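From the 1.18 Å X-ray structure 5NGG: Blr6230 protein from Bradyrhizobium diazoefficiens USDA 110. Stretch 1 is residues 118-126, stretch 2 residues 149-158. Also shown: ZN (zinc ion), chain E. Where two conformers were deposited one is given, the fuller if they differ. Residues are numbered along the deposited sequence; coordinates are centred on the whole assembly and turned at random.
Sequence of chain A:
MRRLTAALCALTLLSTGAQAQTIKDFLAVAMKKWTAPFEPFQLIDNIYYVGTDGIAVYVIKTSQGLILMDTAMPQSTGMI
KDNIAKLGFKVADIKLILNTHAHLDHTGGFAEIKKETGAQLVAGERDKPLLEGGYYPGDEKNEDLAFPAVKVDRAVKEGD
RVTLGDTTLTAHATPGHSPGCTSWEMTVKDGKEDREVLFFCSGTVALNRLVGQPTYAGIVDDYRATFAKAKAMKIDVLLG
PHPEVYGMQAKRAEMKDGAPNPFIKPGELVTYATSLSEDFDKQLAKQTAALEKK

Stretch 1, residues 118-126: GAQLVAGER
Stretch 2 (149-158) AVKVDRAVKE

The two stretches lie side by side as parallel neighbours in a sheet, with strand 120-124 next to strand 154-156. Their axes approach to 4.6 Å and their directions differ by 26°. The contact buries 602 Å², both sides summed.

Gly118 is the first residue to leave a preceding helix. Its phi/psi of 74/15 favours glycine, and it does not touch stretch 2. Ala119, at -68/159, leads into the strand.

Gln120 (-96/141) is exposed, with chi1 m and chi2 t. Its CA lies 3.4 Å from OD2 of Asp153. That carboxylate oxygen accepts a nearly straight hydrogen bond from Leu121 N, with N to OD2 at 2.9 Å. Asp153 (-85/-32, chi1 m) points its CB toward stretch 1, so its side chain occupies an acceptor position just before the bridged residues begin.

Leu121 (-101/129) is buried and has the largest covered area, 101 Å². Its O accepts two hydrogen bonds, from Asp153 N at 2.9 Å and from Arg154 N at 3.2 Å. The chi1 t, chi2 p rotamer brings CD2 to 3.6 Å from Val150 CG1 and 4.1 Å from Val152 CG2. Val150 has chi1 p and Val152 chi1 t. A branched apolar side chain suits this pocket.

Val122 (-120/130, chi1 t) pairs with Arg154, CA to CA 4.8 Å, and both side chains lie on the same face. Val122 CA makes a CA-H...O contact of 3.3 Å with Arg154 O. Its CG1 packs 3.6 Å from CG1 of Val156, which has chi1 m. Arg154 is extended, with chi1 to chi3 all t, and its end leads away from stretch 1.

Ala123 (-156/161) pairs with Ala155, CA to CA 5.3 Å, on the other face. Ala123 N donates to Arg154 O at 3.1 Å, and Ala123 O accepts from Val156 N at 2.9 Å. Ala155 CA also approaches Ala123 O, at 3.2 Å, in a CA-H...O contact.

Gly124 (-58/136) pairs with Val156, CA to CA 4.8 Å. Its CA makes a CA-H...O contact of 3.5 Å with Val156 O.

Glu125 (-54/-40) begins a 3-10 segment. Its N donates to Val156 O at 3.0 Å, the last hydrogen bond of the ladder. Chi1 and chi2 are t. Its CB lies 4.0 Å from Ala155 CB, and OE1 comes within 3.7 Å of Lys157 CD. Arg126 (-77/-12) makes no contact with stretch 2.

Beyond the contact, Glu158 OE2 binds the zinc ion ZN at 2.0 Å.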

ATOM      1  N   GLY A 118       8.762 -11.330  15.753  1.00 14.04           N
ATOM      2  CA  GLY A 118      10.066 -10.700  15.855  1.00 16.15           C
ATOM      3  C   GLY A 118      10.572 -10.049  14.585  1.00 14.72           C
ATOM      4  O   GLY A 118      11.761  -9.737  14.491  1.00 17.34           O
ATOM      5  N   ALA A 119       9.698  -9.839  13.602  1.00 13.29           N
ATOM      6  CA  ALA A 119      10.093  -9.229  12.339  1.00 13.53           C
ATOM      7  C   ALA A 119      10.484  -7.766  12.520  1.00 13.77           C
ATOM      8  O   ALA A 119      10.124  -7.130  13.500  1.00 17.06           O
ATOM      9  CB  ALA A 119       8.950  -9.329  11.359  1.00 14.10           C
ATOM     10  N   GLN A 120      11.256  -7.259  11.572  1.00 13.78           N
ATOM     11  CA  GLN A 120      11.604  -5.839  11.512  0.50 17.06           C
ATOM     12  C   GLN A 120      10.662  -5.104  10.567  1.00 11.64           C
ATOM     13  O   GLN A 120      10.299  -5.635   9.545  1.00 13.49           O
ATOM     14  CB  GLN A 120      13.044  -5.670  11.044  0.50 17.83           C
ATOM     15  CG  GLN A 120      14.072  -6.161  12.051  0.50 18.93           C
ATOM     16  CD  GLN A 120      15.477  -6.108  11.494  0.50 20.21           C
ATOM     17  OE1 GLN A 120      15.811  -6.832  10.555  0.50 21.43           O
ATOM     18  NE2 GLN A 120      16.309  -5.248  12.067  0.50114.84           N
ATOM     19  N   LEU A 121      10.281  -3.888  10.945  1.00 11.37           N
ATOM     20  CA  LEU A 121       9.405  -3.031  10.157  1.00  9.84           C
ATOM     21  C   LEU A 121      10.246  -1.982   9.425  1.00  9.39           C
ATOM     22  O   LEU A 121      11.062  -1.270  10.042  1.00 10.82           O
ATOM     23  CB  LEU A 121       8.366  -2.337  11.043  1.00 11.25           C
ATOM     24  CG  LEU A 121       7.473  -1.273  10.364  1.00 11.92           C
ATOM     25  CD1 LEU A 121       6.608  -1.850   9.245  1.00 12.90           C
ATOM     26  CD2 LEU A 121       6.591  -0.539  11.385  1.00 12.45           C
ATOM     27  N   VAL A 122       9.996  -1.892   8.118  1.00  8.95           N
ATOM     28  CA  VAL A 122      10.685  -0.945   7.224  1.00  9.47           C
ATOM     29  C   VAL A 122       9.645  -0.019   6.586  1.00  8.96           C
ATOM     30  O   VAL A 122       8.654  -0.508   6.042  1.00  9.77           O
ATOM     31  CB  VAL A 122      11.414  -1.723   6.125  1.00 11.49           C
ATOM     32  CG1 VAL A 122      12.241  -0.768   5.267  1.00 13.69           C
ATOM     33  CG2 VAL A 122      12.291  -2.795   6.743  1.00 13.16           C
ATOM     34  N   ALA A 123       9.874   1.292   6.642  1.00  8.62           N
ATOM     35  CA  ALA A 123       8.900   2.262   6.162  1.00  8.54           C
ATOM     36  C   ALA A 123       9.603   3.561   5.787  1.00  8.79           C
ATOM     37  O   ALA A 123      10.714   3.851   6.240  1.00 10.14           O
ATOM     38  CB  ALA A 123       7.825   2.519   7.225  1.00  9.77           C
ATOM     39  N   GLY A 124       8.912   4.361   4.981  1.00  9.50           N
ATOM     40  CA  GLY A 124       9.404   5.666   4.585  1.00 10.16           C
ATOM     41  C   GLY A 124       9.665   6.552   5.790  1.00  9.81           C
ATOM     42  O   GLY A 124       8.828   6.680   6.697  1.00 10.43           O
ATOM     43  N   GLU A 125      10.804   7.239   5.771  1.00 10.78           N
ATOM     44  CA  GLU A 125      11.227   8.044   6.924  1.00 11.30           C
ATOM     45  C   GLU A 125      10.176   9.057   7.383  1.00 10.70           C
ATOM     46  O   GLU A 125       9.971   9.231   8.581  1.00 11.52           O
ATOM     47  CB  GLU A 125      12.528   8.773   6.589  1.00 14.73           C
ATOM     48  CG  GLU A 125      13.065   9.704   7.669  1.00 19.30           C
ATOM     49  CD  GLU A 125      14.383  10.346   7.272  0.50 26.86           C
ATOM     50  OE1 GLU A 125      15.297   9.617   6.832  0.50 26.19           O
ATOM     51  OE2 GLU A 125      14.504  11.582   7.402  0.50 28.07           O
ATOM     52  N   ARG A 126       9.489   9.712   6.453  1.00 11.29           N
ATOM     53  CA  ARG A 126       8.556  10.767   6.872  1.00 11.29           C
ATOM     54  C   ARG A 126       7.249  10.212   7.439  1.00 10.90           C
ATOM     55  O   ARG A 126       6.469  10.947   8.033  1.00 12.62           O
ATOM     56  CB  ARG A 126       8.288  11.746   5.746  1.00 12.87           C
ATOM     57  CG  ARG A 126       9.546  12.536   5.361  1.00 16.98           C
ATOM     58  CD  ARG A 126       9.212  13.882   4.755  1.00 21.36           C
ATOM     59  NE  ARG A 126       8.365  13.743   3.595  1.00 22.37           N
ATOM     60  CZ  ARG A 126       7.701  14.717   2.977  1.00 22.00           C
ATOM     61  NH1 ARG A 126       6.945  14.414   1.942  1.00 21.89           N
ATOM     62  NH2 ARG A 126       7.777  15.985   3.366  1.00 27.26           N
ATOM     63  N   ALA A 149       0.338   1.606  17.867  1.00  8.12           N
ATOM     64  CA  ALA A 149       1.627   2.210  17.524  1.00  8.98           C
ATOM     65  C   ALA A 149       2.697   1.133  17.395  1.00  8.51           C
ATOM     66  O   ALA A 149       2.710   0.137  18.127  1.00  9.57           O
ATOM     67  CB  ALA A 149       2.020   3.260  18.560  1.00 11.42           C
ATOM     68  N   VAL A 150       3.614   1.358  16.462  1.00  9.33           N
ATOM     69  CA  VAL A 150       4.652   0.378  16.162  1.00  9.75           C
ATOM     70  C   VAL A 150       5.963   1.091  15.861  1.00 11.34           C
ATOM     71  O   VAL A 150       5.967   2.131  15.165  1.00 11.92           O
ATOM     72  CB  VAL A 150       4.174  -0.525  14.973  1.00 10.82           C
ATOM     73  CG1 VAL A 150       3.900   0.277  13.700  1.00 11.16           C
ATOM     74  CG2 VAL A 150       5.103  -1.694  14.740  1.00 11.56           C
ATOM     75  N   LYS A 151       7.066   0.518  16.345  1.00 11.66           N
ATOM     76  CA  LYS A 151       8.387   1.086  16.107  0.60 14.73           C
ATOM     77  C   LYS A 151       8.917   0.710  14.727  1.00 11.94           C
ATOM     78  O   LYS A 151       8.750  -0.426  14.261  1.00 12.92           O
ATOM     79  CB  LYS A 151       9.356   0.645  17.196  0.60 15.44           C
ATOM     80  CG  LYS A 151       8.937   1.189  18.549  0.60 16.13           C
ATOM     81  CD  LYS A 151       9.963   0.935  19.632  0.60 16.99           C
ATOM     82  CE  LYS A 151       9.707   1.842  20.823  0.60 17.28           C
ATOM     83  NZ  LYS A 151      10.203   3.230  20.599  0.60 17.44           N
ATOM     84  N   VAL A 152       9.559   1.680  14.084  1.00 12.52           N
ATOM     85  CA  VAL A 152      10.152   1.477  12.780  1.00 11.98           C
ATOM     86  C   VAL A 152      11.614   1.086  13.001  1.00 12.12           C
ATOM     87  O   VAL A 152      12.382   1.816  13.646  1.00 14.81           O
ATOM     88  CB  VAL A 152      10.040   2.751  11.922  1.00 13.03           C
ATOM     89  CG1 VAL A 152      10.810   2.606  10.614  1.00 13.35           C
ATOM     90  CG2 VAL A 152       8.578   3.084  11.655  1.00 14.16           C
ATOM     91  N   ASP A 153      12.010  -0.051  12.448  1.00 11.90           N
ATOM     92  CA  ASP A 153      13.386  -0.542  12.574  1.00 12.40           C
ATOM     93  C   ASP A 153      14.333   0.043  11.530  1.00 13.26           C
ATOM     94  O   ASP A 153      15.530   0.187  11.797  1.00 16.65           O
ATOM     95  CB  ASP A 153      13.403  -2.053  12.549  1.00 13.45           C
ATOM     96  CG  ASP A 153      12.608  -2.636  13.680  1.00 15.30           C
ATOM     97  OD1 ASP A 153      13.110  -2.602  14.814  1.00 20.19           O
ATOM     98  OD2 ASP A 153      11.471  -3.103  13.450  1.00 14.96           O
ATOM     99  N   ARG A 154      13.818   0.336  10.340  1.00 13.36           N
ATOM    100  CA  ARG A 154      14.606   0.955   9.291  1.00 13.83           C
ATOM    101  C   ARG A 154      13.721   1.959   8.551  1.00 11.88           C
ATOM    102  O   ARG A 154      12.669   1.589   8.014  1.00 12.49           O
ATOM    103  CB  ARG A 154      15.137  -0.082   8.303  1.00 17.19           C
ATOM    104  CG  ARG A 154      16.013   0.540   7.234  1.00 20.45           C
ATOM    105  CD  ARG A 154      16.614  -0.520   6.364  1.00 24.15           C
ATOM    106  NE  ARG A 154      17.263   0.067   5.203  1.00 25.80           N
ATOM    107  CZ  ARG A 154      17.702  -0.617   4.153  1.00 23.54           C
ATOM    108  NH1 ARG A 154      17.580  -1.938   4.103  1.00 25.43           N
ATOM    109  NH2 ARG A 154      18.263   0.035   3.146  1.00 28.78           N
ATOM    110  N   ALA A 155      14.178   3.217   8.519  1.00 12.31           N
ATOM    111  CA  ALA A 155      13.501   4.304   7.841  1.00 12.83           C
ATOM    112  C   ALA A 155      14.170   4.480   6.480  1.00 13.11           C
ATOM    113  O   ALA A 155      15.381   4.651   6.418  1.00 18.15           O
ATOM    114  CB  ALA A 155      13.588   5.582   8.673  1.00 14.73           C
ATOM    115  N   VAL A 156      13.408   4.421   5.397  1.00 12.13           N
ATOM    116  CA  VAL A 156      13.967   4.473   4.045  1.00 12.39           C
ATOM    117  C   VAL A 156      13.671   5.776   3.313  1.00 13.35           C
ATOM    118  O   VAL A 156      12.687   6.443   3.614  1.00 13.98           O
ATOM    119  CB  VAL A 156      13.549   3.264   3.163  1.00 12.70           C
ATOM    120  CG1 VAL A 156      14.104   1.971   3.736  1.00 14.16           C
ATOM    121  CG2 VAL A 156      12.050   3.218   2.967  1.00 11.26           C
ATOM    122  N   LYS A 157      14.544   6.093   2.354  1.00 15.34           N
ATOM    123  CA  LYS A 157      14.364   7.195   1.413  1.00 16.05           C
ATOM    124  C   LYS A 157      14.548   6.679  -0.013  1.00 14.22           C
ATOM    125  O   LYS A 157      14.879   5.506  -0.228  1.00 14.51           O
ATOM    126  CB  LYS A 157      15.327   8.336   1.727  1.00 21.01           C
ATOM    127  CG  LYS A 157      15.027   9.028   3.045  1.00 24.39           C
ATOM    128  CD  LYS A 157      15.798  10.331   3.186  1.00 28.73           C
ATOM    129  N   GLU A 158      14.335   7.562  -0.983  1.00 14.57           N
ATOM    130  CA  GLU A 158      14.441   7.228  -2.402  1.00 13.77           C
ATOM    131  C   GLU A 158      15.714   6.448  -2.707  1.00 13.86           C
ATOM    132  O   GLU A 158      16.824   6.888  -2.390  1.00 15.75           O
ATOM    133  CB  GLU A 158      14.403   8.511  -3.229  1.00 15.65           C
ATOM    134  CG  GLU A 158      14.675   8.368  -4.726  1.00 14.94           C
ATOM    135  CD  GLU A 158      13.587   7.652  -5.504  1.00 14.19           C
ATOM    136  OE1 GLU A 158      12.421   7.601  -5.061  1.00 13.71           O
ATOM    137  OE2 GLU A 158      13.921   7.151  -6.608  1.00 14.87           O
TER
HETATM  138 ZN    ZN E 303      12.379   6.519  -7.645  1.00 12.96          ZN